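Local atomic coordinates of hemoglobin chain d1 (PDB entry 1X9F), a protein that binds heme and probably carries oxygen, as a globin subunit of the giant extracellular hemoglobin (erythrocruorin) of the earthworm Lumbricus terrestris. Residues Q13-A17 and L115-L119; L29-R33 and I54-F59; L108-L112 and W128-D133. All coordinates share one frame. Residue numbers count along the deposited sequence, not the author numbering.

Contact 1. Residues Q13-A17 and L115-L119; sequences QWASA and LGDRL
Residues 13-17, late in helix 4-18, cross residues 115-119, the last turn of helix 101-119, almost at right angles: the short axes make 84° and pass 10.0 Å apart. In the globin fold this is the meeting of the A helix with the C-terminal end of the G helix. Both segments are regular alpha helix, tied by Ala17 N to Gln13 O (3.0 Å) and Leu119 N to Leu115 O (2.8 Å). The backbones come closest at Ala17 and Arg118, with CA atoms 5.9 Å apart.

Van der Waals contacts, mostly apolar, carry the crossing. Ala17 CB points into the other helix, 3.4 Å from Leu115 CD2, 4.1 Å from Leu119 CD1 and 4.2 Å from Arg118 CB. Both leucines are mt rotamers. Leu119 lies across the first turn, its CD1 3.8 Å from Gln13 CB and its CD2 3.7 Å from Gln13 O and 4.2 Å from Ser16 CB. Trp14, chi1 t, leaves its helix pointing away, yet the indole edge swings back so that CZ3 sits 4.1 Å from Leu115 CD2.

Polar ends are satisfied beyond the pair: Gln13 NE2 bonds to His122 O, Trp14 NE1 to Asp71, and Arg118 forms a salt bridge with Glu30. With no hydrogen bond between the two segments, their cohesion rests on van der Waals packing of Leu115 and Leu119 against Ala17 and the Gln13 turn.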
loop_
_atom_site.group_PDB
_atom_site.type_symbol
_atom_site.label_atom_id
_atom_site.label_comp_id
_atom_site.label_asym_id
_atom_site.label_seq_id
_atom_site.Cartn_x
_atom_site.Cartn_y
_atom_site.Cartn_z
ATOM N N GLN D 13 7.214 -17.647 11.177
ATOM C CA GLN D 13 6.633 -16.310 11.145
ATOM C C GLN D 13 7.698 -15.238 11.287
ATOM O O GLN D 13 7.575 -14.148 10.723
ATOM C CB GLN D 13 5.571 -16.151 12.231
ATOM C CG GLN D 13 4.356 -17.029 12.012
ATOM C CD GLN D 13 3.124 -16.518 12.719
ATOM O OE1 GLN D 13 3.190 -16.072 13.868
ATOM N NE2 GLN D 13 1.992 -16.582 12.036
ATOM N N TRP D 14 8.739 -15.555 12.048
ATOM C CA TRP D 14 9.861 -14.657 12.198
ATOM C C TRP D 14 10.568 -14.470 10.870
ATOM O O TRP D 14 10.923 -13.347 10.511
ATOM C CB TRP D 14 10.845 -15.214 13.209
ATOM C CG TRP D 14 12.033 -14.355 13.379
ATOM C CD1 TRP D 14 13.331 -14.723 13.219
ATOM C CD2 TRP D 14 12.047 -12.969 13.740
ATOM N NE1 TRP D 14 14.163 -13.658 13.478
ATOM C CE2 TRP D 14 13.400 -12.566 13.798
ATOM C CE3 TRP D 14 11.050 -12.021 14.036
ATOM C CZ2 TRP D 14 13.787 -11.258 14.125
ATOM C CZ3 TRP D 14 11.434 -10.719 14.361
ATOM C CH2 TRP D 14 12.794 -10.353 14.403
ATOM N N ALA D 15 10.768 -15.571 10.149
ATOM C CA ALA D 15 11.391 -15.526 8.833
ATOM C C ALA D 15 10.701 -14.518 7.910
ATOM O O ALA D 15 11.378 -13.816 7.156
ATOM C CB ALA D 15 11.428 -16.908 8.202
ATOM N N SER D 16 9.371 -14.428 7.973
ATOM C CA SER D 16 8.645 -13.460 7.144
ATOM C C SER D 16 8.717 -12.057 7.708
ATOM O O SER D 16 9.053 -11.122 6.984
ATOM C CB SER D 16 7.173 -13.847 6.967
ATOM O OG SER D 16 7.060 -15.252 6.747
ATOM N N ALA D 17 8.384 -11.897 8.985
ATOM C CA ALA D 17 8.315 -10.561 9.570
ATOM C C ALA D 17 9.678 -9.855 9.624
ATOM O O ALA D 17 9.751 -8.631 9.465
ATOM C CB ALA D 17 7.681 -10.615 10.939
ATOM N N LEU D 115 4.879 -7.034 15.251
ATOM C CA LEU D 115 4.785 -8.317 14.555
ATOM C C LEU D 115 3.365 -8.539 14.042
ATOM O O LEU D 115 3.168 -8.976 12.901
ATOM C CB LEU D 115 5.226 -9.475 15.453
ATOM C CG LEU D 115 6.736 -9.702 15.578
ATOM C CD1 LEU D 115 7.015 -10.652 16.714
ATOM C CD2 LEU D 115 7.341 -10.232 14.290
ATOM N N GLY D 116 2.390 -8.209 14.888
ATOM C CA GLY D 116 0.972 -8.251 14.535
ATOM C C GLY D 116 0.642 -7.487 13.265
ATOM O O GLY D 116 -0.105 -7.981 12.419
ATOM N N ASP D 117 1.201 -6.285 13.124
ATOM C CA ASP D 117 0.998 -5.481 11.921
ATOM C C ASP D 117 1.550 -6.167 10.691
ATOM O O ASP D 117 0.907 -6.183 9.646
ATOM C CB ASP D 117 1.667 -4.115 12.055
ATOM C CG ASP D 117 0.989 -3.234 13.072
ATOM O OD1 ASP D 117 -0.259 -3.203 13.100
ATOM O OD2 ASP D 117 1.621 -2.526 13.882
ATOM N N ARG D 118 2.750 -6.720 10.814
ATOM C CA ARG D 118 3.406 -7.362 9.687
ATOM C C ARG D 118 2.707 -8.644 9.274
ATOM O O ARG D 118 2.497 -8.885 8.083
ATOM C CB ARG D 118 4.857 -7.673 10.030
ATOM C CG ARG D 118 5.750 -6.450 10.109
ATOM C CD ARG D 118 6.260 -5.996 8.747
ATOM N NE ARG D 118 7.125 -4.817 8.822
ATOM C CZ ARG D 118 6.869 -3.719 9.532
ATOM N NH1 ARG D 118 5.751 -3.601 10.241
ATOM N NH2 ARG D 118 7.736 -2.717 9.519
ATOM N N LEU D 119 2.351 -9.469 10.252
ATOM C CA LEU D 119 1.822 -10.791 9.931
ATOM C C LEU D 119 0.308 -10.796 9.795
ATOM O O LEU D 119 -0.251 -11.644 9.100
ATOM C CB LEU D 119 2.294 -11.826 10.954
ATOM C CG LEU D 119 3.803 -12.099 10.890
ATOM C CD1 LEU D 119 4.325 -12.608 12.225
ATOM C CD2 LEU D 119 4.154 -13.065 9.751
#

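Contact 2. Residues L29-R33 and I54-F59; sequences LELWR and IYSPEF. With CMO (carbon monoxide), chain U.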
loop_
_atom_site.group_PDB
_atom_site.type_symbol
_atom_site.label_atom_id
_atom_site.label_comp_id
_atom_site.label_asym_id
_atom_site.label_seq_id
_atom_site.Cartn_x
_atom_site.Cartn_y
_atom_site.Cartn_z
ATOM N N LEU D 29 13.521 0.107 13.488
ATOM C CA LEU D 29 13.253 1.515 13.752
ATOM C C LEU D 29 11.829 1.679 14.266
ATOM O O LEU D 29 11.596 2.337 15.284
ATOM C CB LEU D 29 13.464 2.332 12.468
ATOM C CG LEU D 29 12.987 3.789 12.379
ATOM C CD1 LEU D 29 14.029 4.753 12.937
ATOM C CD2 LEU D 29 12.654 4.154 10.939
ATOM N N GLU D 30 10.886 1.067 13.555
ATOM C CA GLU D 30 9.480 1.136 13.925
ATOM C C GLU D 30 9.279 0.598 15.332
ATOM O O GLU D 30 8.541 1.182 16.132
ATOM C CB GLU D 30 8.625 0.349 12.940
ATOM C CG GLU D 30 7.130 0.547 13.144
ATOM C CD GLU D 30 6.296 -0.247 12.160
ATOM O OE1 GLU D 30 6.799 -0.570 11.060
ATOM O OE2 GLU D 30 5.126 -0.548 12.482
ATOM N N LEU D 31 9.949 -0.516 15.618
ATOM C CA LEU D 31 9.924 -1.126 16.935
ATOM C C LEU D 31 10.418 -0.168 18.011
ATOM O O LEU D 31 9.678 0.103 18.956
ATOM C CB LEU D 31 10.725 -2.438 16.954
ATOM C CG LEU D 31 10.991 -3.136 18.299
ATOM C CD1 LEU D 31 9.695 -3.519 18.994
ATOM C CD2 LEU D 31 11.864 -4.367 18.098
ATOM N N TRP D 32 11.642 0.347 17.876
ATOM C CA TRP D 32 12.200 1.231 18.910
ATOM C C TRP D 32 11.487 2.552 19.050
ATOM O O TRP D 32 11.433 3.110 20.144
ATOM C CB TRP D 32 13.699 1.452 18.728
ATOM C CG TRP D 32 14.401 0.247 19.119
ATOM C CD1 TRP D 32 14.966 -0.662 18.290
ATOM C CD2 TRP D 32 14.554 -0.257 20.443
ATOM N NE1 TRP D 32 15.490 -1.704 19.017
ATOM C CE2 TRP D 32 15.249 -1.476 20.346
ATOM C CE3 TRP D 32 14.184 0.207 21.716
ATOM C CZ2 TRP D 32 15.580 -2.233 21.459
ATOM C CZ3 TRP D 32 14.516 -0.551 22.827
ATOM C CH2 TRP D 32 15.211 -1.754 22.691
ATOM N N ARG D 33 10.939 3.055 17.952
ATOM C CA ARG D 33 10.205 4.301 18.027
ATOM C C ARG D 33 8.957 4.133 18.879
ATOM O O ARG D 33 8.661 4.985 19.716
ATOM C CB ARG D 33 9.827 4.816 16.653
ATOM C CG ARG D 33 9.351 6.243 16.732
ATOM C CD ARG D 33 8.958 6.825 15.424
ATOM N NE ARG D 33 7.811 6.129 14.855
ATOM C CZ ARG D 33 7.229 6.475 13.717
ATOM N NH1 ARG D 33 7.680 7.512 13.019
ATOM N NH2 ARG D 33 6.186 5.786 13.271
ATOM N N ILE D 54 16.896 8.032 16.818
ATOM C CA ILE D 54 16.808 6.637 16.391
ATOM C C ILE D 54 16.977 6.500 14.878
ATOM O O ILE D 54 17.109 5.392 14.349
ATOM C CB ILE D 54 15.481 6.026 16.859
ATOM C CG1 ILE D 54 14.310 6.866 16.352
ATOM C CG2 ILE D 54 15.449 5.943 18.390
ATOM C CD1 ILE D 54 12.995 6.151 16.364
ATOM N N TYR D 55 16.976 7.636 14.190
ATOM C CA TYR D 55 17.175 7.673 12.750
ATOM C C TYR D 55 18.639 7.818 12.382
ATOM O O TYR D 55 18.977 7.886 11.196
ATOM C CB TYR D 55 16.400 8.835 12.142
ATOM C CG TYR D 55 14.923 8.691 12.295
ATOM C CD1 TYR D 55 14.288 9.099 13.461
ATOM C CD2 TYR D 55 14.154 8.134 11.279
ATOM C CE1 TYR D 55 12.927 8.962 13.615
ATOM C CE2 TYR D 55 12.790 7.992 11.420
ATOM C CZ TYR D 55 12.182 8.409 12.590
ATOM O OH TYR D 55 10.822 8.272 12.737
ATOM N N SER D 56 19.506 7.883 13.386
ATOM C CA SER D 56 20.931 8.019 13.133
ATOM C C SER D 56 21.497 6.663 12.734
ATOM O O SER D 56 20.880 5.631 13.013
ATOM C CB SER D 56 21.648 8.560 14.368
ATOM O OG SER D 56 21.613 7.613 15.419
ATOM N N PRO D 57 22.647 6.648 12.065
ATOM C CA PRO D 57 23.299 5.386 11.749
ATOM C C PRO D 57 23.825 4.648 12.989
ATOM O O PRO D 57 23.845 3.416 12.991
ATOM C CB PRO D 57 24.439 5.803 10.806
ATOM C CG PRO D 57 24.736 7.219 11.194
ATOM C CD PRO D 57 23.395 7.805 11.530
ATOM N N GLU D 58 24.228 5.377 14.031
ATOM C CA GLU D 58 24.707 4.740 15.274
ATOM C C GLU D 58 23.618 3.920 15.921
ATOM O O GLU D 58 23.848 2.782 16.340
ATOM C CB GLU D 58 25.195 5.765 16.298
ATOM C CG GLU D 58 26.436 6.526 15.880
ATOM C CD GLU D 58 26.150 7.545 14.792
ATOM O OE1 GLU D 58 25.009 8.064 14.716
ATOM O OE2 GLU D 58 27.074 7.827 14.003
ATOM N N PHE D 59 22.430 4.508 16.014
ATOM C CA PHE D 59 21.334 3.788 16.621
ATOM C C PHE D 59 20.804 2.688 15.699
ATOM O O PHE D 59 20.376 1.631 16.176
ATOM C CB PHE D 59 20.217 4.725 17.091
ATOM C CG PHE D 59 19.152 4.017 17.875
ATOM C CD1 PHE D 59 19.272 3.841 19.252
ATOM C CD2 PHE D 59 18.050 3.470 17.222
ATOM C CE1 PHE D 59 18.287 3.155 19.973
ATOM C CE2 PHE D 59 17.064 2.784 17.928
ATOM C CZ PHE D 59 17.181 2.628 19.309
HETATM C C CMO U . 18.617 -3.808 22.720
HETATM O O CMO U . 18.256 -2.523 22.727
#
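Leu29 opens the contact: its CD1 stands over the face of the Tyr55 ring, 3.9 Å from the centroid in a CH-pi contact, and also touches Ile54 CD1 at 3.8 Å. One turn on, Trp32 points toward 54-59 and receives the edge of Phe59 on its face, a T-shaped pair with planes at 90° and Trp32 CG 3.7 Å from Phe59 CZ. The indole's six-membered ring reaches the ligand, Trp32 CZ2 lying 3.0 Å from O of the carbon monoxide; the ligand's hydrogen bond is with His62 NE2. Arg33 packs CB against Ile54 CD1 (3.4 Å) and donates from NH1 to Tyr55 OH (3.2 Å); its NH2 forms a salt bridge with Asp117 of a neighbouring copy of this chain. Behind Phe59, Ser56 is the N-cap of helix 57-75, its OG accepting from Phe59 N at 3.3 Å. The globin B helix meets the loop leading into the E helix and its first turn with aromatic contacts at the distal pocket and a polar link at the subunit interface.

Contact 3. Residues L108-L112 and W128-D133; sequences LKHLL and WHDCVD
Two continuous alpha helices run obliquely antiparallel here, 108-112 against 128-133, their short axes 136° apart in direction and 11.1 Å apart at closest approach. Leu108 faces Asp133 and Leu112 faces Trp128, each pair with CA atoms 7.6 Å apart. Leu108 is a tp rotamer aimed across the gap, which brings its CD1 within 3.5 Å of Val132 CG1 and its CD2 within 3.9 Å of Asp133 OD2. Val132 has chi1 t, and the same CG1 is also 4.2 Å from CD2 of Leu111, another tp leucine. These three form an apolar cluster between the G and H helices of the globin fold, with the side chain of Val132 about 5 Å from the heme at nearest atoms. Leu112 instead adopts mt: its CA-CB bond points sideways, but the branch turns in, setting CD2 3.6 Å from Trp128 CB and CD1 3.4 Å from His129 ND1, at the edge of the imidazole. His129, chi1 t, also has CE1 4.3 Å from Leu108 CD2. Trp128, chi1 m, sends its indole toward helix 4-18, where NE1 bonds to Gln13 OE1, while Cys131, out of reach of 108-112, forms a disulfide with Cys2.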
loop_
_atom_site.group_PDB
_atom_site.type_symbol
_atom_site.label_atom_id
_atom_site.label_comp_id
_atom_site.label_asym_id
_atom_site.label_seq_id
_atom_site.Cartn_x
_atom_site.Cartn_y
_atom_site.Cartn_z
ATOM N N LEU D 108 8.733 -6.733 24.735
ATOM C CA LEU D 108 7.890 -7.813 24.263
ATOM C C LEU D 108 6.530 -7.298 23.819
ATOM O O LEU D 108 6.029 -7.710 22.772
ATOM C CB LEU D 108 7.721 -8.863 25.363
ATOM C CG LEU D 108 6.849 -10.089 25.056
ATOM C CD1 LEU D 108 7.342 -10.845 23.827
ATOM C CD2 LEU D 108 6.805 -11.005 26.269
ATOM N N LYS D 109 5.941 -6.398 24.610
ATOM C CA LYS D 109 4.634 -5.817 24.283
ATOM C C LYS D 109 4.653 -5.194 22.891
ATOM O O LYS D 109 3.732 -5.393 22.095
ATOM C CB LYS D 109 4.210 -4.759 25.317
ATOM C CG LYS D 109 2.737 -4.333 25.213
ATOM C CD LYS D 109 2.571 -2.812 25.092
ATOM C CE LYS D 109 2.782 -2.081 26.416
ATOM N NZ LYS D 109 2.643 -0.601 26.266
ATOM N N HIS D 110 5.713 -4.449 22.604
ATOM C CA HIS D 110 5.812 -3.759 21.336
ATOM C C HIS D 110 6.300 -4.639 20.202
ATOM O O HIS D 110 5.871 -4.458 19.064
ATOM C CB HIS D 110 6.681 -2.527 21.472
ATOM C CG HIS D 110 5.993 -1.389 22.149
ATOM N ND1 HIS D 110 6.138 -1.124 23.494
ATOM C CD2 HIS D 110 5.153 -0.442 21.667
ATOM C CE1 HIS D 110 5.421 -0.061 23.811
ATOM N NE2 HIS D 110 4.814 0.372 22.719
ATOM N N LEU D 111 7.192 -5.582 20.498
ATOM C CA LEU D 111 7.569 -6.576 19.507
ATOM C C LEU D 111 6.317 -7.281 18.984
ATOM O O LEU D 111 6.114 -7.364 17.774
ATOM C CB LEU D 111 8.558 -7.587 20.084
ATOM C CG LEU D 111 8.994 -8.694 19.120
ATOM C CD1 LEU D 111 9.767 -8.138 17.913
ATOM C CD2 LEU D 111 9.811 -9.749 19.856
ATOM N N LEU D 112 5.460 -7.746 19.894
ATOM C CA LEU D 112 4.242 -8.460 19.503
ATOM C C LEU D 112 3.283 -7.597 18.685
ATOM O O LEU D 112 2.653 -8.080 17.738
ATOM C CB LEU D 112 3.534 -9.047 20.727
ATOM C CG LEU D 112 4.263 -10.170 21.471
ATOM C CD1 LEU D 112 3.332 -10.804 22.496
ATOM C CD2 LEU D 112 4.786 -11.242 20.528
ATOM N N TRP D 128 3.993 -17.010 19.986
ATOM C CA TRP D 128 4.976 -15.953 20.213
ATOM C C TRP D 128 5.131 -15.639 21.671
ATOM O O TRP D 128 6.245 -15.668 22.201
ATOM C CB TRP D 128 4.620 -14.684 19.459
ATOM C CG TRP D 128 5.094 -14.774 18.104
ATOM C CD1 TRP D 128 4.421 -15.302 17.053
ATOM C CD2 TRP D 128 6.386 -14.403 17.616
ATOM N NE1 TRP D 128 5.198 -15.252 15.922
ATOM C CE2 TRP D 128 6.413 -14.708 16.242
ATOM C CE3 TRP D 128 7.524 -13.823 18.196
ATOM C CZ2 TRP D 128 7.527 -14.453 15.435
ATOM C CZ3 TRP D 128 8.638 -13.576 17.392
ATOM C CH2 TRP D 128 8.627 -13.890 16.026
ATOM N N HIS D 129 4.008 -15.361 22.319
ATOM C CA HIS D 129 4.022 -14.973 23.709
ATOM C C HIS D 129 4.700 -15.992 24.602
ATOM O O HIS D 129 5.530 -15.632 25.430
ATOM C CB HIS D 129 2.615 -14.719 24.207
ATOM C CG HIS D 129 2.582 -13.892 25.443
ATOM N ND1 HIS D 129 2.686 -12.519 25.412
ATOM C CD2 HIS D 129 2.508 -14.239 26.748
ATOM C CE1 HIS D 129 2.653 -12.053 26.648
ATOM N NE2 HIS D 129 2.544 -13.075 27.477
ATOM N N ASP D 130 4.333 -17.259 24.446
ATOM C CA ASP D 130 4.986 -18.320 25.190
ATOM C C ASP D 130 6.475 -18.269 24.902
ATOM O O ASP D 130 7.294 -18.107 25.814
ATOM C CB ASP D 130 4.433 -19.687 24.779
ATOM C CG ASP D 130 3.015 -19.916 25.261
ATOM O OD1 ASP D 130 2.413 -20.936 24.866
ATOM O OD2 ASP D 130 2.418 -19.140 26.038
ATOM N N CYS D 131 6.797 -18.377 23.608
ATOM C CA CYS D 131 8.160 -18.559 23.122
ATOM C C CYS D 131 9.159 -17.450 23.448
ATOM O O CYS D 131 10.244 -17.725 23.967
ATOM C CB CYS D 131 8.113 -18.765 21.614
ATOM S SG CYS D 131 8.927 -20.275 21.095
ATOM N N VAL D 132 8.809 -16.208 23.126
ATOM C CA VAL D 132 9.723 -15.088 23.345
ATOM C C VAL D 132 9.827 -14.763 24.837
ATOM O O VAL D 132 10.874 -14.316 25.309
ATOM C CB VAL D 132 9.315 -13.840 22.515
ATOM C CG1 VAL D 132 10.212 -12.646 22.827
ATOM C CG2 VAL D 132 9.376 -14.146 21.028
ATOM N N ASP D 133 8.738 -15.004 25.566
ATOM C CA ASP D 133 8.680 -14.801 27.014
ATOM C C ASP D 133 9.843 -15.478 27.707
ATOM O O ASP D 133 10.542 -14.866 28.515
ATOM C CB ASP D 133 7.395 -15.393 27.568
ATOM C CG ASP D 133 6.678 -14.456 28.495
ATOM O OD1 ASP D 133 5.438 -14.587 28.605
ATOM O OD2 ASP D 133 7.248 -13.557 29.153
#

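How the contacts relate
Helix 101-119 serves both contact 1 and contact 3, whose centres are 12 Å apart, and Trp128 joins them: its NE1 lies 3.0 Å from Gln13 OE1, a probable hydrogen bond, and its CZ3 packs 3.4 Å from Leu115 CD1. Contact 2 sits across the chain's centre from contact 3, 20 Å away between centres, yet Leu31 CD1 reaches Leu111 N at 3.6 Å. Its tie to contact 1 is ionic, Arg118 NH2 to Glu30 OE1 at 2.8 Å. Only contact 2 supplies a carbon monoxide pocket residue; the side chains of Trp14 and Leu111 stay about 12 and 11 Å from that ligand, respectively.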